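Local structure of arginase (2EF5) at residues 186-191 with 235-240; 161-166 with 204-209; 216-221 with 275-280. The protein probably hydrolyses L-arginine to urea and L-ornithine, as arginases do with two manganese ions in each subunit. One frame throughout, in Å; residues are numbered along the deposited sequence.

All three contacts are buried, yet their chemistry changes with place: contacts 2 and 3 pack a helix end or a helix against strands of one parallel sheet, while contact 1 sets a helix start against a loop at its edge. Strands 184-187 and 162-167 are neighbours, and Tyr186 N of contact 1 probably hydrogen bonds to Leu164 O of contact 2. Contact 1 brings a thioether to two backbone carbonyls and a leucine methyl; contact 2 mixes apolar touches with two bridging waters. Contact 3, nearest the centre of the chain and with the largest interface, is wholly apolar between its segments but carries manganese ligands on its other side. Leu237 N probably hydrogen bonds to Val220 O, tying contact 1 to contact 3.

Contact 1 of 3, residues 186-191 with 235-240; sequences YTMHEV and GGLTYR
Just beyond the C-terminal end of strand 184-187, the first turn of helix 188-194 meets the loop leading into helix 239-252, and Met188 makes most of the contact. Its CG lies anti to the carbonyl carbon (chi1 -70°), and further bends at chi2 and chi3 curl the thioether round the carbonyl oxygen of Gly235. Met188 CG comes within 3.3 Å of Gly235 O and CE within 3.6 Å of the same oxygen, while CE also approaches Gly236 O at 3.8 Å. On the apolar side, Leu237 presents one methyl, CD2, to two partners. Met188 SD lies 4.1 Å from Leu237 CD2; Val191 CG1 reaches the same carbon, its side chain at about a right angle to that of Leu237.

What presents Met188 and Val191 is a helix start closed by a capping box. Thr187, the N-cap, accepts from His189 N through OG1, and Glu190 returns the bond by taking Thr187 N on the anti lone pair of OE1, at 2.8 Å. The hydroxyl Thr187 OG1 donates to Glu190 OE1 as well, at 2.6 Å and from 39° above the carboxylate plane. With OE1 gripped twice, Glu190 uses OE2 to accept from His189 ND1, a longer bond (3.3 Å), met well above the carboxylate plane and tilted from the imidazole plane, that probably adds only a modest restraint. Gly235 has a positive phi (79°), a conformation that favours glycine, and Asp222 accepts from Gly236 N through OD1. Arg240 of the second subunit packs on Met188 and Val191, and a bound guanidine touches Met188, which belongs to its pocket together with His189.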
loop_
_atom_site.group_PDB
_atom_site.type_symbol
_atom_site.label_atom_id
_atom_site.label_comp_id
_atom_site.label_asym_id
_atom_site.label_seq_id
_atom_site.Cartn_x
_atom_site.Cartn_y
_atom_site.Cartn_z
ATOM N N TYR A 186 -8.280 14.210 13.070
ATOM C CA TYR A 186 -9.137 14.223 11.895
ATOM C C TYR A 186 -8.798 15.479 11.088
ATOM O O TYR A 186 -9.283 16.570 11.382
ATOM C CB TYR A 186 -10.613 14.230 12.306
ATOM C CG TYR A 186 -11.103 12.914 12.881
ATOM C CD1 TYR A 186 -11.325 11.808 12.054
ATOM C CD2 TYR A 186 -11.321 12.763 14.255
ATOM C CE1 TYR A 186 -11.748 10.584 12.579
ATOM C CE2 TYR A 186 -11.740 11.537 14.788
ATOM C CZ TYR A 186 -11.949 10.454 13.942
ATOM O OH TYR A 186 -12.325 9.234 14.460
ATOM N N THR A 187 -7.939 15.336 10.086
ATOM C CA THR A 187 -7.570 16.478 9.261
ATOM C C THR A 187 -8.694 16.691 8.253
ATOM O O THR A 187 -9.611 15.870 8.161
ATOM C CB THR A 187 -6.271 16.221 8.464
ATOM O OG1 THR A 187 -6.518 15.219 7.468
ATOM C CG2 THR A 187 -5.151 15.750 9.383
ATOM N N MET A 188 -8.623 17.777 7.491
ATOM C CA MET A 188 -9.645 18.037 6.487
ATOM C C MET A 188 -9.690 16.904 5.463
ATOM O O MET A 188 -10.699 16.718 4.779
ATOM C CB MET A 188 -9.384 19.367 5.783
ATOM C CG MET A 188 -9.622 20.590 6.658
ATOM S SD MET A 188 -11.259 20.609 7.406
ATOM C CE MET A 188 -12.323 20.563 5.934
ATOM N N HIS A 189 -8.605 16.140 5.347
ATOM C CA HIS A 189 -8.595 15.016 4.409
ATOM C C HIS A 189 -9.615 13.992 4.876
ATOM O O HIS A 189 -10.406 13.483 4.077
ATOM C CB HIS A 189 -7.200 14.378 4.326
ATOM C CG HIS A 189 -7.155 13.133 3.494
ATOM N ND1 HIS A 189 -7.451 11.888 4.004
ATOM C CD2 HIS A 189 -6.900 12.952 2.178
ATOM C CE1 HIS A 189 -7.382 10.991 3.036
ATOM N NE2 HIS A 189 -7.049 11.609 1.919
ATOM N N GLU A 190 -9.602 13.701 6.176
ATOM C CA GLU A 190 -10.554 12.758 6.757
ATOM C C GLU A 190 -11.960 13.367 6.708
ATOM O O GLU A 190 -12.943 12.668 6.484
ATOM C CB GLU A 190 -10.196 12.445 8.216
ATOM C CG GLU A 190 -9.084 11.417 8.409
ATOM C CD GLU A 190 -7.715 11.947 8.032
ATOM O OE1 GLU A 190 -7.323 13.013 8.555
ATOM O OE2 GLU A 190 -7.024 11.300 7.219
ATOM N N VAL A 191 -12.056 14.671 6.935
ATOM C CA VAL A 191 -13.360 15.312 6.902
ATOM C C VAL A 191 -13.979 15.112 5.518
ATOM O O VAL A 191 -15.137 14.724 5.393
ATOM C CB VAL A 191 -13.253 16.821 7.225
ATOM C CG1 VAL A 191 -14.598 17.506 6.988
ATOM C CG2 VAL A 191 -12.829 17.003 8.674
ATOM N N GLY A 235 -9.540 26.083 2.793
ATOM C CA GLY A 235 -10.039 24.721 2.836
ATOM C C GLY A 235 -10.521 24.284 4.204
ATOM O O GLY A 235 -10.238 23.164 4.631
ATOM N N GLY A 236 -11.257 25.159 4.887
ATOM C CA GLY A 236 -11.759 24.827 6.210
ATOM C C GLY A 236 -13.185 24.319 6.197
ATOM O O GLY A 236 -13.740 24.021 5.137
ATOM N N LEU A 237 -13.780 24.230 7.382
ATOM C CA LEU A 237 -15.150 23.756 7.517
ATOM C C LEU A 237 -16.155 24.758 6.984
ATOM O O LEU A 237 -15.913 25.969 7.019
ATOM C CB LEU A 237 -15.475 23.488 8.987
ATOM C CG LEU A 237 -14.711 22.384 9.715
ATOM C CD1 LEU A 237 -15.167 22.336 11.178
ATOM C CD2 LEU A 237 -14.966 21.049 9.022
ATOM N N THR A 238 -17.284 24.251 6.493
ATOM C CA THR A 238 -18.347 25.114 5.999
ATOM C C THR A 238 -19.211 25.466 7.206
ATOM O O THR A 238 -19.092 24.845 8.267
ATOM C CB THR A 238 -19.270 24.380 5.004
ATOM O OG1 THR A 238 -19.908 23.287 5.679
ATOM C CG2 THR A 238 -18.477 23.840 3.809
ATOM N N TYR A 239 -20.086 26.448 7.030
ATOM C CA TYR A 239 -21.013 26.889 8.067
ATOM C C TYR A 239 -21.843 25.712 8.571
ATOM O O TYR A 239 -21.970 25.500 9.779
ATOM C CB TYR A 239 -21.945 27.948 7.477
ATOM C CG TYR A 239 -23.051 28.433 8.382
ATOM C CD1 TYR A 239 -22.830 29.469 9.287
ATOM C CD2 TYR A 239 -24.338 27.910 8.280
ATOM C CE1 TYR A 239 -23.858 29.981 10.059
ATOM C CE2 TYR A 239 -25.387 28.416 9.054
ATOM C CZ TYR A 239 -25.135 29.456 9.938
ATOM O OH TYR A 239 -26.154 29.988 10.686
ATOM N N ARG A 240 -22.423 24.963 7.635
ATOM C CA ARG A 240 -23.258 23.818 7.962
ATOM C C ARG A 240 -22.470 22.702 8.660
ATOM O O ARG A 240 -22.945 22.135 9.645
ATOM C CB ARG A 240 -23.941 23.276 6.692
ATOM C CG ARG A 240 -25.052 24.193 6.143
ATOM C CD ARG A 240 -25.442 23.869 4.690
ATOM N NE ARG A 240 -25.647 22.438 4.475
ATOM C CZ ARG A 240 -25.873 21.892 3.280
ATOM N NH1 ARG A 240 -25.943 22.659 2.190
ATOM N NH2 ARG A 240 -25.978 20.573 3.157
#

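Contact 2 of 3, residues 161-166 with 204-209; sequences DVVLVG and LKHLQG
His206 holds CG anti to its backbone N (chi1 -171°), and from there the imidazole turns CD2 to Val163, whose CG2 is anti to its own carbonyl carbon. The ring carbon His206 CD2 and Val163 CG2 meet at 3.5 Å, the methyl approaching the ring obliquely. Leu207 takes another setting, CG anti to the carbonyl carbon (chi1 -54°), and its branch divides the work. Leu207 CG and CD1 pack against Val163 CG2, each 3.9 Å away, whereas CD2 rests on the backbone of Asp161, 3.4 Å from Asp161 O. One valine methyl thus touches both the last helical residue and the one that follows it.

Polar groups are joined through water. One molecule donates both to Asp161 OD1, at 2.7 Å, and to His206 O, at 2.8 Å, linking Asp161 to a carbonyl at the helix end. A second lies 2.7 Å from Val162 O and 3.0 Å from His206 NE2, bridging the two, so the imidazole combines an apolar touch through CD2 with a water contact through NE2. Asp161 OD1 also forms a salt bridge with Arg111, which probably steadies the carboxylate that receives the first water.

The contact belongs to the alpha/beta arginase fold: Leu207 is the first residue to leave helical geometry after helix 196-206, which packs against the sheet. Strand 162-167 runs between strands 113-117 and 184-187; Leu207 also touches Val115 of the former, and Val163 and His206 both reach Arg184 of the latter.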
loop_
_atom_site.group_PDB
_atom_site.type_symbol
_atom_site.label_atom_id
_atom_site.label_comp_id
_atom_site.label_asym_id
_atom_site.label_seq_id
_atom_site.Cartn_x
_atom_site.Cartn_y
_atom_site.Cartn_z
ATOM N N ASP A 161 -7.345 10.899 25.343
ATOM C CA ASP A 161 -8.683 11.439 25.537
ATOM C C ASP A 161 -8.802 12.762 24.782
ATOM O O ASP A 161 -9.626 13.612 25.117
ATOM C CB ASP A 161 -8.978 11.654 27.022
ATOM C CG ASP A 161 -8.944 10.361 27.820
ATOM O OD1 ASP A 161 -9.439 9.339 27.305
ATOM O OD2 ASP A 161 -8.440 10.370 28.965
ATOM N N VAL A 162 -7.965 12.921 23.759
ATOM C CA VAL A 162 -7.961 14.129 22.937
ATOM C C VAL A 162 -8.272 13.790 21.481
ATOM O O VAL A 162 -7.802 12.789 20.952
ATOM C CB VAL A 162 -6.586 14.844 22.972
ATOM C CG1 VAL A 162 -6.568 16.006 21.958
ATOM C CG2 VAL A 162 -6.299 15.369 24.380
ATOM N N VAL A 163 -9.083 14.623 20.841
ATOM C CA VAL A 163 -9.419 14.427 19.436
ATOM C C VAL A 163 -9.355 15.785 18.755
ATOM O O VAL A 163 -9.941 16.750 19.237
ATOM C CB VAL A 163 -10.849 13.838 19.239
ATOM C CG1 VAL A 163 -11.126 13.650 17.758
ATOM C CG2 VAL A 163 -10.986 12.493 19.956
ATOM N N LEU A 164 -8.611 15.853 17.654
ATOM C CA LEU A 164 -8.463 17.075 16.878
ATOM C C LEU A 164 -9.375 16.946 15.664
ATOM O O LEU A 164 -9.410 15.892 15.027
ATOM C CB LEU A 164 -7.015 17.238 16.410
ATOM C CG LEU A 164 -5.993 17.788 17.407
ATOM C CD1 LEU A 164 -4.564 17.517 16.927
ATOM C CD2 LEU A 164 -6.225 19.289 17.554
ATOM N N VAL A 165 -10.101 18.013 15.341
ATOM C CA VAL A 165 -11.010 17.995 14.200
ATOM C C VAL A 165 -10.846 19.247 13.352
ATOM O O VAL A 165 -10.881 20.363 13.873
ATOM C CB VAL A 165 -12.497 17.916 14.662
ATOM C CG1 VAL A 165 -13.426 17.833 13.445
ATOM C CG2 VAL A 165 -12.707 16.714 15.583
ATOM N N GLY A 166 -10.664 19.050 12.049
ATOM C CA GLY A 166 -10.529 20.164 11.126
ATOM C C GLY A 166 -9.116 20.619 10.819
ATOM O O GLY A 166 -8.931 21.601 10.107
ATOM N N LEU A 204 -17.326 10.936 19.622
ATOM C CA LEU A 204 -18.070 10.558 20.817
ATOM C C LEU A 204 -17.745 9.140 21.288
ATOM O O LEU A 204 -17.731 8.871 22.494
ATOM C CB LEU A 204 -19.572 10.680 20.555
ATOM C CG LEU A 204 -20.102 12.104 20.371
ATOM C CD1 LEU A 204 -21.574 12.054 19.998
ATOM C CD2 LEU A 204 -19.894 12.896 21.652
ATOM N N LYS A 205 -17.496 8.245 20.336
ATOM C CA LYS A 205 -17.177 6.854 20.649
ATOM C C LYS A 205 -15.789 6.785 21.269
ATOM O O LYS A 205 -15.583 6.148 22.309
ATOM C CB LYS A 205 -17.207 6.003 19.374
ATOM C CG LYS A 205 -17.030 4.504 19.597
ATOM C CD LYS A 205 -18.274 3.870 20.213
ATOM C CE LYS A 205 -18.193 2.344 20.212
ATOM N NZ LYS A 205 -19.487 1.711 20.626
ATOM N N HIS A 206 -14.840 7.452 20.619
ATOM C CA HIS A 206 -13.460 7.482 21.082
ATOM C C HIS A 206 -13.360 8.046 22.496
ATOM O O HIS A 206 -12.471 7.666 23.258
ATOM C CB HIS A 206 -12.615 8.332 20.139
ATOM C CG HIS A 206 -11.145 8.258 20.408
ATOM N ND1 HIS A 206 -10.398 7.129 20.158
ATOM C CD2 HIS A 206 -10.286 9.173 20.923
ATOM C CE1 HIS A 206 -9.141 7.347 20.508
ATOM N NE2 HIS A 206 -9.050 8.580 20.975
ATOM N N LEU A 207 -14.277 8.948 22.840
ATOM C CA LEU A 207 -14.279 9.577 24.157
ATOM C C LEU A 207 -15.509 9.172 24.961
ATOM O O LEU A 207 -15.963 9.912 25.839
ATOM C CB LEU A 207 -14.258 11.105 24.002
ATOM C CG LEU A 207 -13.153 11.715 23.137
ATOM C CD1 LEU A 207 -13.339 13.228 23.042
ATOM C CD2 LEU A 207 -11.798 11.391 23.746
ATOM N N GLN A 208 -16.040 7.992 24.668
ATOM C CA GLN A 208 -17.238 7.509 25.341
ATOM C C GLN A 208 -17.160 7.523 26.868
ATOM O O GLN A 208 -16.106 7.272 27.457
ATOM C CB GLN A 208 -17.582 6.098 24.849
ATOM C CG GLN A 208 -16.590 5.014 25.246
ATOM C CD GLN A 208 -16.958 3.658 24.663
ATOM O OE1 GLN A 208 -18.099 3.206 24.782
ATOM N NE2 GLN A 208 -15.991 3.004 24.031
ATOM N N GLY A 209 -18.289 7.842 27.493
ATOM C CA GLY A 209 -18.373 7.882 28.942
ATOM C C GLY A 209 -17.708 9.051 29.646
ATOM O O GLY A 209 -17.774 9.147 30.872
HETATM O O HOH W 1 -11.428 8.217 25.852
HETATM O O HOH W 2 -6.663 10.347 21.085
#

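Contact 3 of 3, residues 216-221 with 275-280. With MN (manganese (II) ion), chain G; MN (manganese (II) ion), chain H.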
loop_
_atom_site.group_PDB
_atom_site.type_symbol
_atom_site.label_atom_id
_atom_site.label_comp_id
_atom_site.label_asym_id
_atom_site.label_seq_id
_atom_site.Cartn_x
_atom_site.Cartn_y
_atom_site.Cartn_z
ATOM N N LEU A 216 -13.051 25.604 20.638
ATOM C CA LEU A 216 -13.286 26.036 19.268
ATOM C C LEU A 216 -12.465 27.242 18.822
ATOM O O LEU A 216 -12.654 28.358 19.308
ATOM C CB LEU A 216 -14.789 26.315 19.085
ATOM C CG LEU A 216 -15.313 26.825 17.738
ATOM C CD1 LEU A 216 -14.999 25.822 16.627
ATOM C CD2 LEU A 216 -16.827 27.044 17.851
ATOM N N ASP A 217 -11.540 26.996 17.898
ATOM C CA ASP A 217 -10.702 28.045 17.341
ATOM C C ASP A 217 -11.425 28.512 16.082
ATOM O O ASP A 217 -11.749 27.705 15.215
ATOM C CB ASP A 217 -9.324 27.494 16.965
ATOM C CG ASP A 217 -8.361 28.584 16.547
ATOM O OD1 ASP A 217 -8.765 29.466 15.765
ATOM O OD2 ASP A 217 -7.195 28.563 16.992
ATOM N N ALA A 218 -11.682 29.812 15.993
ATOM C CA ALA A 218 -12.392 30.376 14.852
ATOM C C ALA A 218 -11.759 30.023 13.518
ATOM O O ALA A 218 -12.458 29.938 12.509
ATOM C CB ALA A 218 -12.478 31.902 14.991
ATOM N N ASP A 219 -10.446 29.815 13.501
ATOM C CA ASP A 219 -9.782 29.514 12.245
ATOM C C ASP A 219 -10.076 28.147 11.649
ATOM O O ASP A 219 -9.573 27.836 10.583
ATOM C CB ASP A 219 -8.265 29.714 12.359
ATOM C CG ASP A 219 -7.576 28.625 13.159
ATOM O OD1 ASP A 219 -8.188 27.588 13.475
ATOM O OD2 ASP A 219 -6.385 28.811 13.462
ATOM N N VAL A 220 -10.886 27.330 12.320
ATOM C CA VAL A 220 -11.214 26.014 11.771
ATOM C C VAL A 220 -12.186 26.218 10.610
ATOM O O VAL A 220 -12.260 25.407 9.692
ATOM C CB VAL A 220 -11.870 25.091 12.831
ATOM C CG1 VAL A 220 -13.285 25.555 13.137
ATOM C CG2 VAL A 220 -11.870 23.658 12.336
ATOM N N LEU A 221 -12.925 27.319 10.665
ATOM C CA LEU A 221 -13.897 27.652 9.634
ATOM C C LEU A 221 -13.149 28.152 8.418
ATOM O O LEU A 221 -12.076 28.731 8.543
ATOM C CB LEU A 221 -14.837 28.752 10.123
ATOM C CG LEU A 221 -15.700 28.414 11.334
ATOM C CD1 LEU A 221 -16.356 29.677 11.856
ATOM C CD2 LEU A 221 -16.742 27.372 10.947
ATOM N N GLU A 275 -19.854 36.521 15.201
ATOM C CA GLU A 275 -21.251 36.102 15.111
ATOM C C GLU A 275 -21.305 34.617 14.768
ATOM O O GLU A 275 -22.183 33.898 15.247
ATOM C CB GLU A 275 -22.001 36.929 14.055
ATOM C CG GLU A 275 -21.946 38.435 14.336
ATOM C CD GLU A 275 -22.641 39.279 13.285
ATOM O OE1 GLU A 275 -22.745 38.831 12.120
ATOM O OE2 GLU A 275 -23.068 40.407 13.623
ATOM N N MET A 276 -20.363 34.161 13.945
ATOM C CA MET A 276 -20.290 32.753 13.564
ATOM C C MET A 276 -20.097 31.891 14.802
ATOM O O MET A 276 -20.834 30.929 15.023
ATOM C CB MET A 276 -19.107 32.498 12.627
ATOM C CG MET A 276 -19.316 32.856 11.162
ATOM S SD MET A 276 -20.366 31.677 10.284
ATOM C CE MET A 276 -19.853 30.114 11.041
ATOM N N LEU A 277 -19.091 32.227 15.603
ATOM C CA LEU A 277 -18.805 31.454 16.804
ATOM C C LEU A 277 -19.917 31.509 17.838
ATOM O O LEU A 277 -20.147 30.541 18.551
ATOM C CB LEU A 277 -17.484 31.903 17.433
ATOM C CG LEU A 277 -16.278 31.032 17.061
ATOM C CD1 LEU A 277 -16.063 31.056 15.560
ATOM C CD2 LEU A 277 -15.036 31.542 17.776
ATOM N N VAL A 278 -20.599 32.639 17.948
ATOM C CA VAL A 278 -21.690 32.704 18.904
ATOM C C VAL A 278 -22.766 31.709 18.464
ATOM O O VAL A 278 -23.303 30.964 19.283
ATOM C CB VAL A 278 -22.297 34.118 18.993
ATOM C CG1 VAL A 278 -23.600 34.065 19.768
ATOM C CG2 VAL A 278 -21.316 35.056 19.687
ATOM N N GLY A 279 -23.061 31.687 17.168
ATOM C CA GLY A 279 -24.069 30.772 16.669
ATOM C C GLY A 279 -23.677 29.334 16.943
ATOM O O GLY A 279 -24.527 28.508 17.288
ATOM N N LEU A 280 -22.392 29.026 16.789
ATOM C CA LEU A 280 -21.915 27.671 17.030
ATOM C C LEU A 280 -22.046 27.321 18.506
ATOM O O LEU A 280 -22.379 26.190 18.838
ATOM C CB LEU A 280 -20.465 27.513 16.556
ATOM C CG LEU A 280 -20.321 27.555 15.031
ATOM C CD1 LEU A 280 -18.848 27.607 14.628
ATOM C CD2 LEU A 280 -20.991 26.326 14.431
HETATM MN MN MN G . -5.644 27.716 15.238
HETATM MN MN MN H . -5.608 27.070 18.109
#
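Leu216 and Leu280 meet with their side chains at about a right angle, the methyl Leu216 CD2 set 3.8 Å from Leu280 CD1. Leu216 CD2 also comes near Leu277 CG, 4.1 Å away. The two methyls of Leu277 both press on Ala218: CD1 and CD2 are 3.7 Å and 3.8 Å from Ala218 CB. Leu221 comes to the helix from just beyond the 3-10 segment 218-220 and runs aslant of both Met276 and Leu277. Its CD1 meets the terminal methyl Met276 CE at 3.6 Å, because the methionine chain is bent at chi2 and chi3, and it reaches Leu277 CD1 as well. An alanine in place of Leu277 would probably open a gap beside Ala218 and deprive Leu216 and Leu221 of a shared apolar neighbour.

This apolar side backs the dinuclear manganese site of the arginase fold, at the C-terminal end of strand 212-217. Leu216 points to helix 272-284 and Asp217 away from it; in the 3-10 segment that follows, Asp219 also points away. Asp217 OD2 bridges the two metals, binding the chain G manganese at 2.5 Å. Asp219 OD2 binds that ion too, at 2.2 Å. The other carboxylate oxygen of Asp217 is held by an Asx turn, OD1 accepting from Asp219 N at 2.8 Å with an N-H...O angle of 163°; the donor arrives on the anti side, 22° out of the carboxylate plane. This bond would help fix the rotation of the bridging group. Asp118 is a ligand of both ions, while His96 and Asp122 bind the chain H manganese and His120 belongs to the chain G site; Asp219 OD1 accepts from Ala119 N.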